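Local structure of aminoglycoside phosphotransferase (Mycobacterium smegmatis, 6EF6) at residues I228-R233 with Y261-G266; A89-D94 with H158-R163; D146-G151 with W285-R290. The protein phosphorylates (S)-1-amino-2-propanol as the kinase of the aminoacetone utilization microcompartment. All coordinates share one frame; numbering follows the deposited sequence. Where two conformers were deposited one is given.

Contact 1: I228-R233 with Y261-G266. With NA (sodium ion), chain D.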
loop_
_atom_site.group_PDB
_atom_site.type_symbol
_atom_site.label_atom_id
_atom_site.label_comp_id
_atom_site.label_asym_id
_atom_site.label_seq_id
_atom_site.Cartn_x
_atom_site.Cartn_y
_atom_site.Cartn_z
ATOM N N ILE A 228 4.121 -8.936 3.096
ATOM C CA ILE A 228 2.832 -8.323 2.776
ATOM C C ILE A 228 2.979 -7.221 1.711
ATOM O O ILE A 228 4.017 -6.596 1.531
ATOM C CB ILE A 228 2.118 -7.746 4.022
ATOM C CG1 ILE A 228 2.986 -6.713 4.746
ATOM C CG2 ILE A 228 1.689 -8.854 4.955
ATOM C CD1 ILE A 228 2.225 -5.875 5.756
ATOM N N HIS A 229 1.879 -6.989 1.007
ATOM C CA HIS A 229 1.798 -5.882 0.041
ATOM C C HIS A 229 1.873 -4.507 0.726
ATOM O O HIS A 229 2.609 -3.633 0.276
ATOM C CB HIS A 229 0.525 -6.052 -0.770
ATOM C CG HIS A 229 0.261 -4.986 -1.782
ATOM N ND1 HIS A 229 -0.098 -3.693 -1.435
ATOM C CD2 HIS A 229 0.266 -5.041 -3.140
ATOM C CE1 HIS A 229 -0.325 -3.018 -2.550
ATOM N NE2 HIS A 229 -0.131 -3.815 -3.593
ATOM N N ALA A 230 1.117 -4.347 1.832
ATOM C CA ALA A 230 1.182 -3.186 2.723
ATOM C C ALA A 230 0.588 -1.926 2.128
ATOM O O ALA A 230 0.699 -0.879 2.753
ATOM C CB ALA A 230 2.580 -2.954 3.280
ATOM N N ASP A 231 -0.130 -1.986 1.006
ATOM C CA ASP A 231 -0.887 -0.834 0.486
ATOM C C ASP A 231 -2.121 -1.304 -0.272
ATOM O O ASP A 231 -2.403 -0.862 -1.396
ATOM C CB ASP A 231 -0.033 0.150 -0.320
ATOM C CG ASP A 231 -0.714 1.508 -0.473
ATOM O OD1 ASP A 231 -1.651 1.846 0.279
ATOM O OD2 ASP A 231 -0.326 2.200 -1.453
ATOM N N LEU A 232 -2.887 -2.190 0.353
ATOM C CA LEU A 232 -4.050 -2.823 -0.281
ATOM C C LEU A 232 -5.328 -2.024 -0.074
ATOM O O LEU A 232 -6.365 -2.513 0.399
ATOM C CB LEU A 232 -4.185 -4.250 0.215
ATOM C CG LEU A 232 -3.132 -5.226 -0.335
ATOM C CD1 LEU A 232 -3.206 -6.580 0.392
ATOM C CD2 LEU A 232 -3.267 -5.404 -1.831
ATOM N N ARG A 233 -5.215 -0.782 -0.486
ATOM C CA ARG A 233 -6.351 0.121 -0.655
ATOM C C ARG A 233 -7.182 -0.287 -1.858
ATOM O O ARG A 233 -6.659 -0.836 -2.827
ATOM C CB ARG A 233 -5.836 1.518 -0.974
ATOM C CG ARG A 233 -5.189 2.146 0.174
ATOM C CD ARG A 233 -4.748 3.558 -0.143
ATOM N NE ARG A 233 -3.496 3.603 -0.892
ATOM C CZ ARG A 233 -3.352 4.048 -2.143
ATOM N NH1 ARG A 233 -4.387 4.491 -2.843
ATOM N NH2 ARG A 233 -2.147 4.036 -2.718
ATOM N N TYR A 261 0.423 -9.620 8.967
ATOM C CA TYR A 261 -0.520 -9.920 7.887
ATOM C C TYR A 261 -1.766 -9.037 7.951
ATOM O O TYR A 261 -2.217 -8.499 6.933
ATOM C CB TYR A 261 -0.900 -11.411 7.869
ATOM C CG TYR A 261 0.236 -12.307 7.449
ATOM C CD1 TYR A 261 0.804 -12.208 6.207
ATOM C CD2 TYR A 261 0.780 -13.207 8.316
ATOM C CE1 TYR A 261 1.879 -13.042 5.832
ATOM C CE2 TYR A 261 1.838 -14.031 7.970
ATOM C CZ TYR A 261 2.395 -13.904 6.716
ATOM O OH TYR A 261 3.456 -14.755 6.377
ATOM N N PHE A 262 -2.370 -8.910 9.128
ATOM C CA PHE A 262 -3.618 -8.161 9.234
ATOM C C PHE A 262 -3.457 -6.653 9.221
ATOM O O PHE A 262 -4.462 -5.929 9.128
ATOM C CB PHE A 262 -4.515 -8.781 10.307
ATOM C CG PHE A 262 -4.952 -10.149 9.886
ATOM C CD1 PHE A 262 -5.886 -10.249 8.854
ATOM C CD2 PHE A 262 -4.427 -11.303 10.385
ATOM C CE1 PHE A 262 -6.266 -11.478 8.367
ATOM C CE2 PHE A 262 -4.792 -12.533 9.873
ATOM C CZ PHE A 262 -5.708 -12.607 8.882
ATOM N N TYR A 263 -2.222 -6.136 9.212
ATOM C CA TYR A 263 -2.059 -4.736 8.860
ATOM C C TYR A 263 -2.612 -4.462 7.473
ATOM O O TYR A 263 -3.077 -3.361 7.214
ATOM C CB TYR A 263 -0.570 -4.368 8.976
ATOM C CG TYR A 263 -0.230 -2.984 8.460
ATOM C CD1 TYR A 263 -0.770 -1.823 9.017
ATOM C CD2 TYR A 263 0.615 -2.824 7.391
ATOM C CE1 TYR A 263 -0.487 -0.579 8.519
ATOM C CE2 TYR A 263 0.934 -1.551 6.881
ATOM C CZ TYR A 263 0.364 -0.451 7.458
ATOM O OH TYR A 263 0.666 0.793 6.960
ATOM N N ASP A 264 -2.604 -5.447 6.564
ATOM C CA ASP A 264 -3.213 -5.220 5.256
ATOM C C ASP A 264 -4.687 -4.806 5.362
ATOM O O ASP A 264 -5.177 -4.013 4.514
ATOM C CB ASP A 264 -3.078 -6.467 4.377
ATOM C CG ASP A 264 -1.729 -6.630 3.742
ATOM O OD1 ASP A 264 -1.020 -5.644 3.464
ATOM O OD2 ASP A 264 -1.390 -7.815 3.463
ATOM N N PHE A 265 -5.410 -5.263 6.405
ATOM C CA PHE A 265 -6.781 -4.774 6.573
ATOM C C PHE A 265 -6.821 -3.280 6.915
ATOM O O PHE A 265 -7.671 -2.515 6.418
ATOM C CB PHE A 265 -7.608 -5.545 7.633
ATOM C CG PHE A 265 -8.946 -4.921 7.824
ATOM C CD1 PHE A 265 -9.876 -4.955 6.791
ATOM C CD2 PHE A 265 -9.263 -4.284 9.021
ATOM C CE1 PHE A 265 -11.087 -4.306 6.906
ATOM C CE2 PHE A 265 -10.502 -3.650 9.164
ATOM C CZ PHE A 265 -11.425 -3.687 8.119
ATOM N N GLY A 266 -5.930 -2.816 7.795
ATOM C CA GLY A 266 -5.859 -1.375 8.015
ATOM C C GLY A 266 -5.642 -0.615 6.735
ATOM O O GLY A 266 -6.255 0.434 6.513
HETATM NA NA NA D . 1.496 3.061 -2.371
HETATM O O HOH W 1 -0.269 -8.782 1.199
HETATM O O HOH W 2 2.553 0.933 5.052
HETATM O O HOH W 3 2.778 1.264 -2.308
HETATM O O HOH W 4 3.128 3.960 -3.996
HETATM O O HOH W 5 2.330 4.058 -0.810
#
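Asp264 OD2, packed against CB of Ile228, is gripped from two directions: His158 NE2 of helix 147-163 bonds it, and a water donates a hydrogen bond to it, 2.7 Å from water to OD2. The same water accepts from His229 N, so the carboxylate reaches this amide indirectly. It takes the next amide itself, with Ala230 N 3.0 Å from Asp264 OD1 and nearly in line with its C-O bond. An aspartate of residues 261-266 thus fixes the loop carrying the kinase-fold HxDxxxxN signature (His229, Asp231, Asn236), a role that recalls the helix F aspartate of protein kinases. The carboxylate lies among hydrocarbon: Leu232 CD1 stands 3.7 Å from Asp264 CG. Ile228 packs alongside, its CG1 set between backbone N and carbonyl carbon (chi1 57°), which sends CD1 to the edge of the Tyr263 ring, 3.8 Å from CD2, while CG2 meets Tyr261. Within the loop, His229 ND1 accepts from Asp231 N in the ring plane and NE2 bonds Ile251 O, so the imidazole is held at both nitrogens. In one of its two conformers, Arg233 grips the Asp231 carboxylate side-on through NE and NH2. Asp231 also binds the sodium ion that it shares with Asp252, its OD2 lying 2.2 Å from the metal.

Contact 2: A89-D94 with H158-R163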
loop_
_atom_site.group_PDB
_atom_site.type_symbol
_atom_site.label_atom_id
_atom_site.label_comp_id
_atom_site.label_asym_id
_atom_site.label_seq_id
_atom_site.Cartn_x
_atom_site.Cartn_y
_atom_site.Cartn_z
ATOM N N ALA A 89 6.826 -11.994 -9.908
ATOM C CA ALA A 89 7.039 -13.116 -10.816
ATOM C C ALA A 89 6.500 -14.416 -10.231
ATOM O O ALA A 89 5.937 -15.247 -10.958
ATOM C CB ALA A 89 8.529 -13.236 -11.137
ATOM N N ALA A 90 6.668 -14.612 -8.924
ATOM C CA ALA A 90 6.143 -15.809 -8.263
ATOM C C ALA A 90 4.625 -15.776 -8.194
ATOM O O ALA A 90 3.968 -16.794 -8.424
ATOM C CB ALA A 90 6.746 -15.922 -6.873
ATOM N N LEU A 91 4.045 -14.608 -7.915
ATOM C CA LEU A 91 2.584 -14.495 -7.891
ATOM C C LEU A 91 2.002 -14.778 -9.272
ATOM O O LEU A 91 0.959 -15.427 -9.390
ATOM C CB LEU A 91 2.157 -13.105 -7.388
ATOM C CG LEU A 91 2.416 -12.891 -5.904
ATOM C CD1 LEU A 91 2.340 -11.386 -5.624
ATOM C CD2 LEU A 91 1.456 -13.656 -5.014
ATOM N N ARG A 92 2.676 -14.334 -10.335
ATOM C CA ARG A 92 2.153 -14.560 -11.682
ATOM C C ARG A 92 2.011 -16.043 -11.985
ATOM O O ARG A 92 0.993 -16.484 -12.531
ATOM C CB ARG A 92 3.059 -13.909 -12.739
ATOM C CG ARG A 92 2.678 -12.488 -13.059
ATOM C CD ARG A 92 3.186 -12.052 -14.439
ATOM N NE ARG A 92 4.623 -12.252 -14.577
ATOM C CZ ARG A 92 5.541 -11.503 -13.974
ATOM N NH1 ARG A 92 5.176 -10.497 -13.176
ATOM N NH2 ARG A 92 6.828 -11.766 -14.158
ATOM N N THR A 93 3.019 -16.828 -11.642
ATOM C CA THR A 93 3.026 -18.226 -12.035
ATOM C C THR A 93 2.391 -19.155 -11.009
ATOM O O THR A 93 1.961 -20.258 -11.389
ATOM C CB THR A 93 4.466 -18.665 -12.283
ATOM O OG1 THR A 93 5.211 -18.549 -11.074
ATOM C CG2 THR A 93 5.107 -17.821 -13.355
ATOM N N ASP A 94 2.330 -18.765 -9.732
ATOM C CA ASP A 94 1.983 -19.696 -8.663
ATOM C C ASP A 94 0.811 -19.248 -7.803
ATOM O O ASP A 94 0.505 -19.913 -6.802
ATOM C CB ASP A 94 3.183 -19.928 -7.745
ATOM C CG ASP A 94 4.191 -20.878 -8.336
ATOM O OD1 ASP A 94 3.784 -21.949 -8.839
ATOM O OD2 ASP A 94 5.391 -20.542 -8.303
ATOM N N HIS A 158 -1.708 -13.500 1.172
ATOM C CA HIS A 158 -1.157 -14.053 2.381
ATOM C C HIS A 158 -0.817 -15.525 2.206
ATOM O O HIS A 158 0.229 -16.005 2.685
ATOM C CB HIS A 158 -2.129 -13.876 3.526
ATOM C CG HIS A 158 -2.314 -12.462 3.922
ATOM N ND1 HIS A 158 -3.209 -12.097 4.899
ATOM C CD2 HIS A 158 -1.676 -11.335 3.545
ATOM C CE1 HIS A 158 -3.157 -10.796 5.076
ATOM N NE2 HIS A 158 -2.242 -10.292 4.267
ATOM N N GLU A 159 -1.697 -16.290 1.569
ATOM C CA GLU A 159 -1.429 -17.705 1.362
ATOM C C GLU A 159 -0.164 -17.888 0.543
ATOM O O GLU A 159 0.662 -18.767 0.850
ATOM C CB GLU A 159 -2.628 -18.311 0.648
ATOM C CG GLU A 159 -2.514 -19.829 0.377
ATOM C CD GLU A 159 -3.522 -20.314 -0.647
ATOM O OE1 GLU A 159 -4.596 -20.816 -0.247
ATOM O OE2 GLU A 159 -3.247 -20.176 -1.857
ATOM N N HIS A 160 0.004 -17.123 -0.543
ATOM C CA HIS A 160 1.229 -17.226 -1.327
ATOM C C HIS A 160 2.450 -16.876 -0.494
ATOM O O HIS A 160 3.459 -17.599 -0.485
ATOM C CB HIS A 160 1.191 -16.369 -2.580
ATOM C CG HIS A 160 2.424 -16.537 -3.387
ATOM N ND1 HIS A 160 3.537 -15.738 -3.247
ATOM C CD2 HIS A 160 2.786 -17.537 -4.227
ATOM C CE1 HIS A 160 4.502 -16.187 -4.027
ATOM N NE2 HIS A 160 4.084 -17.302 -4.615
ATOM N N SER A 161 2.390 -15.761 0.219
ATOM C CA SER A 161 3.524 -15.322 1.025
ATOM C C SER A 161 3.933 -16.388 2.048
ATOM O O SER A 161 5.132 -16.604 2.289
ATOM C CB SER A 161 3.152 -13.991 1.716
ATOM O OG SER A 161 4.050 -13.676 2.786
ATOM N N GLN A 162 2.953 -17.029 2.678
ATOM C CA GLN A 162 3.237 -18.049 3.685
ATOM C C GLN A 162 3.911 -19.279 3.117
ATOM O O GLN A 162 4.617 -19.982 3.855
ATOM C CB GLN A 162 1.945 -18.489 4.344
ATOM C CG GLN A 162 1.404 -17.416 5.264
ATOM C CD GLN A 162 0.735 -17.966 6.486
ATOM O OE1 GLN A 162 -0.439 -18.338 6.455
ATOM N NE2 GLN A 162 1.481 -18.028 7.579
ATOM N N ARG A 163 3.699 -19.600 1.847
ATOM C CA ARG A 163 4.304 -20.817 1.325
ATOM C C ARG A 163 5.509 -20.559 0.434
ATOM O O ARG A 163 6.261 -21.494 0.149
ATOM C CB ARG A 163 3.242 -21.621 0.592
ATOM C CG ARG A 163 2.785 -21.067 -0.712
ATOM C CD ARG A 163 1.700 -21.960 -1.346
ATOM N NE ARG A 163 0.727 -21.171 -2.107
ATOM C CZ ARG A 163 0.817 -20.875 -3.404
ATOM N NH1 ARG A 163 -0.135 -20.132 -3.965
ATOM N NH2 ARG A 163 1.838 -21.312 -4.140
#
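Two nitrogens of Arg163 converge on one acceptor, the backbone oxygen of Asp94, at the C-terminal end of helix 78-94. NH1 makes the shorter and straighter bond, 2.9 Å to Asp94 O with 160° at the hydrogen, and NH2 reaches the same Asp94 O at 3.3 Å. Both come from one face of the carbonyl plane, tilted from it, while the oxygen itself lies in the guanidinium plane. In the bilobal protein-kinase-like fold, this joins the helix that accompanies the N-terminal five-stranded sheet to the long helix 147-163 of the C-terminal lobe. The positive group also sits where a helix end exposes its carbonyls, a placement the helix dipole would favour. Glu159 OE2 gives the guanidinium a second, long electrostatic partner, 3.8 Å from Arg163 NH1.

The helix axes cross at 109° and remain 11.0 Å apart, and His160 spans much of that distance. With CG trans to the backbone N (chi1 -178°), its imidazole extends between the helices. Its ND1 is hydrogen-bonded to Trp87 NE1, one turn before Leu91 on the facing helix, which would restrain rotation of the ring. Leu91 lies over one face, its CD2 3.4 Å from His160 ND1, and Ala90 CB approaches CE1 at 3.6 Å. The same ring lies against the arginine: His160 CD2 is 3.6 Å above the guanidinium plane of Arg163, offset toward its rim.

Contact 3: D146-G151 with W285-R290. With ACT (acetate ion), chain F.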
loop_
_atom_site.group_PDB
_atom_site.type_symbol
_atom_site.label_atom_id
_atom_site.label_comp_id
_atom_site.label_asym_id
_atom_site.label_seq_id
_atom_site.Cartn_x
_atom_site.Cartn_y
_atom_site.Cartn_z
ATOM N N ASP A 146 -17.041 -3.210 -2.685
ATOM C CA ASP A 146 -16.174 -4.332 -3.041
ATOM C C ASP A 146 -15.186 -4.727 -1.958
ATOM O O ASP A 146 -14.214 -5.443 -2.250
ATOM C CB ASP A 146 -15.427 -4.053 -4.347
ATOM C CG ASP A 146 -16.345 -3.752 -5.494
ATOM O OD1 ASP A 146 -17.314 -4.530 -5.687
ATOM O OD2 ASP A 146 -16.070 -2.753 -6.196
ATOM N N PHE A 147 -15.445 -4.385 -0.710
ATOM C CA PHE A 147 -14.571 -4.825 0.370
ATOM C C PHE A 147 -14.405 -6.339 0.410
ATOM O O PHE A 147 -13.336 -6.827 0.806
ATOM C CB PHE A 147 -14.989 -4.289 1.740
ATOM C CG PHE A 147 -14.587 -2.847 1.947
ATOM C CD1 PHE A 147 -13.264 -2.563 2.292
ATOM C CD2 PHE A 147 -15.471 -1.813 1.770
ATOM C CE1 PHE A 147 -12.854 -1.275 2.439
ATOM C CE2 PHE A 147 -15.058 -0.494 1.952
ATOM C CZ PHE A 147 -13.752 -0.235 2.294
ATOM N N GLN A 148 -15.457 -7.104 0.146
ATOM C CA GLN A 148 -15.345 -8.555 0.187
ATOM C C GLN A 148 -14.330 -9.062 -0.818
ATOM O O GLN A 148 -13.541 -9.965 -0.492
ATOM C CB GLN A 148 -16.719 -9.179 -0.041
ATOM C CG GLN A 148 -16.669 -10.690 0.088
ATOM C CD GLN A 148 -18.031 -11.345 0.067
ATOM O OE1 GLN A 148 -19.075 -10.733 0.376
ATOM N NE2 GLN A 148 -18.051 -12.613 -0.186
ATOM N N THR A 149 -14.368 -8.568 -2.049
ATOM C CA THR A 149 -13.418 -8.979 -3.069
ATOM C C THR A 149 -12.004 -8.604 -2.655
ATOM O O THR A 149 -11.077 -9.411 -2.808
ATOM C CB THR A 149 -13.789 -8.290 -4.381
ATOM O OG1 THR A 149 -15.115 -8.711 -4.729
ATOM C CG2 THR A 149 -12.871 -8.665 -5.516
ATOM N N LEU A 150 -11.831 -7.431 -2.055
ATOM C CA LEU A 150 -10.517 -7.039 -1.558
ATOM C C LEU A 150 -10.025 -8.000 -0.485
ATOM O O LEU A 150 -8.849 -8.417 -0.504
ATOM C CB LEU A 150 -10.597 -5.592 -1.067
ATOM C CG LEU A 150 -9.325 -5.036 -0.414
ATOM C CD1 LEU A 150 -8.143 -5.062 -1.365
ATOM C CD2 LEU A 150 -9.631 -3.577 0.005
ATOM N N GLY A 151 -10.889 -8.381 0.448
ATOM C CA GLY A 151 -10.512 -9.348 1.461
ATOM C C GLY A 151 -10.100 -10.684 0.880
ATOM O O GLY A 151 -9.142 -11.306 1.351
ATOM N N TRP A 285 -15.149 -7.629 4.273
ATOM C CA TRP A 285 -13.762 -8.022 4.024
ATOM C C TRP A 285 -13.443 -9.361 4.663
ATOM O O TRP A 285 -12.833 -10.209 4.037
ATOM C CB TRP A 285 -12.855 -6.918 4.585
ATOM C CG TRP A 285 -11.394 -6.955 4.242
ATOM C CD1 TRP A 285 -10.768 -6.234 3.234
ATOM C CD2 TRP A 285 -10.381 -7.734 4.884
ATOM N NE1 TRP A 285 -9.400 -6.486 3.255
ATOM C CE2 TRP A 285 -9.139 -7.399 4.250
ATOM C CE3 TRP A 285 -10.367 -8.619 5.974
ATOM C CZ2 TRP A 285 -7.927 -7.923 4.675
ATOM C CZ3 TRP A 285 -9.138 -9.153 6.385
ATOM C CH2 TRP A 285 -7.951 -8.796 5.737
ATOM N N VAL A 286 -13.854 -9.542 5.907
ATOM C CA VAL A 286 -13.615 -10.804 6.604
ATOM C C VAL A 286 -14.294 -11.989 5.922
ATOM O O VAL A 286 -13.736 -13.086 5.839
ATOM C CB VAL A 286 -14.035 -10.660 8.070
ATOM C CG1 VAL A 286 -14.130 -12.026 8.742
ATOM C CG2 VAL A 286 -13.049 -9.737 8.816
ATOM N N ALA A 287 -15.544 -11.811 5.449
ATOM C CA ALA A 287 -16.225 -12.885 4.730
ATOM C C ALA A 287 -15.460 -13.281 3.475
ATOM O O ALA A 287 -15.308 -14.469 3.161
ATOM C CB ALA A 287 -17.647 -12.449 4.353
ATOM N N GLY A 288 -14.915 -12.288 2.762
ATOM C CA GLY A 288 -14.119 -12.590 1.571
ATOM C C GLY A 288 -12.808 -13.276 1.918
ATOM O O GLY A 288 -12.432 -14.290 1.314
ATOM N N TYR A 289 -12.130 -12.774 2.946
ATOM C CA TYR A 289 -10.868 -13.361 3.394
ATOM C C TYR A 289 -11.046 -14.818 3.767
ATOM O O TYR A 289 -10.319 -15.712 3.268
ATOM C CB TYR A 289 -10.335 -12.556 4.580
ATOM C CG TYR A 289 -8.906 -12.896 4.923
ATOM C CD1 TYR A 289 -8.586 -14.026 5.605
ATOM C CD2 TYR A 289 -7.879 -12.054 4.563
ATOM C CE1 TYR A 289 -7.265 -14.348 5.944
ATOM C CE2 TYR A 289 -6.560 -12.376 4.859
ATOM C CZ TYR A 289 -6.286 -13.514 5.535
ATOM O OH TYR A 289 -4.974 -13.883 5.878
ATOM N N ARG A 290 -12.066 -15.101 4.609
ATOM C CA ARG A 290 -12.259 -16.450 5.105
ATOM C C ARG A 290 -12.658 -17.424 4.015
ATOM O O ARG A 290 -12.517 -18.633 4.207
ATOM C CB ARG A 290 -13.314 -16.439 6.232
ATOM C CG ARG A 290 -12.810 -15.846 7.526
ATOM C CD ARG A 290 -13.888 -15.854 8.632
ATOM N NE ARG A 290 -13.294 -15.436 9.916
ATOM C CZ ARG A 290 -13.929 -14.810 10.894
ATOM N NH1 ARG A 290 -15.188 -14.432 10.774
ATOM N NH2 ARG A 290 -13.269 -14.540 12.017
HETATM C C ACT F . -15.763 -9.263 -7.926
HETATM O O ACT F . -15.423 -9.228 -9.145
HETATM O OXT ACT F . -15.900 -8.304 -7.119
HETATM C CH3 ACT F . -16.054 -10.666 -7.326
#
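Trp285 turns its CG trans to the backbone nitrogen (chi1 -169°), which carries the indole alongside helix 147-163 and lays one face against Gly151. The CA of Gly151 sits almost squarely above the five-membered ring, 3.5 Å from its centroid, in a CH-pi contact, while Gly151 N lies 3.5 Å from Trp285 CD1. Leu150 meets the indole differently: its CG comes to the ring edge near NE1. Gln148 uses the same kind of torsion as Trp285 to lay its CG alongside Gly288, 3.5 Å from Gly288 CA.

Neither glycine has a side chain to hold the backbones apart, so the helix axes close to 6.4 Å, and main-chain CH groups face main-chain oxygens. Gly288 CA points at Gln148 O over 3.4 Å with 170° at the hydrogen. Trp285 CA and Tyr289 CA approach Phe147 O and Gly151 O in the same direction, and Gly151 CA to Trp285 O, at 3.6 Å, is the reverse contact. Tyr289 also brings CD2 to 3.5 Å from Gly151 O, leaving its hydroxyl to Arg293 and His158. Beyond the pair, Phe265 meets the Trp285 ring edge-to-face and Phe147 stacks on Trp281.

Helices running the same general way, crossing at -36°, touching through Gly151 and Gly288 and joined by CA-H...O contacts, three one way and one the other, resemble the GASright packing best known from membrane helix dimers, here inside the C-terminal lobe of a soluble kinase-like fold.

How the contacts relate
Helix 147-163 is the common member: its start packs in contact 3 and its end in contact 2, and within the end used by contact 2, His158 reaches both other contacts. His158 NE2 lies 2.7 Å from Asp264 OD2 of contact 1, and His158 ND1 lies 2.7 Å from Tyr289 OH of contact 3. Contact 1 is also 13 Å from contact 3, centre to centre, where Phe265 CD1 touches Trp285 CD2 at 3.4 Å. Of the three, contact 1 belongs to the active site: the Asp231 side chain is about 4 Å from the bound (2R)-1-methoxypropan-2-amine. Contact 2, 16 Å from contact 1 between centres, joins the lobes, the Leu91 side chain standing about 12 Å from the bound benzoic acid.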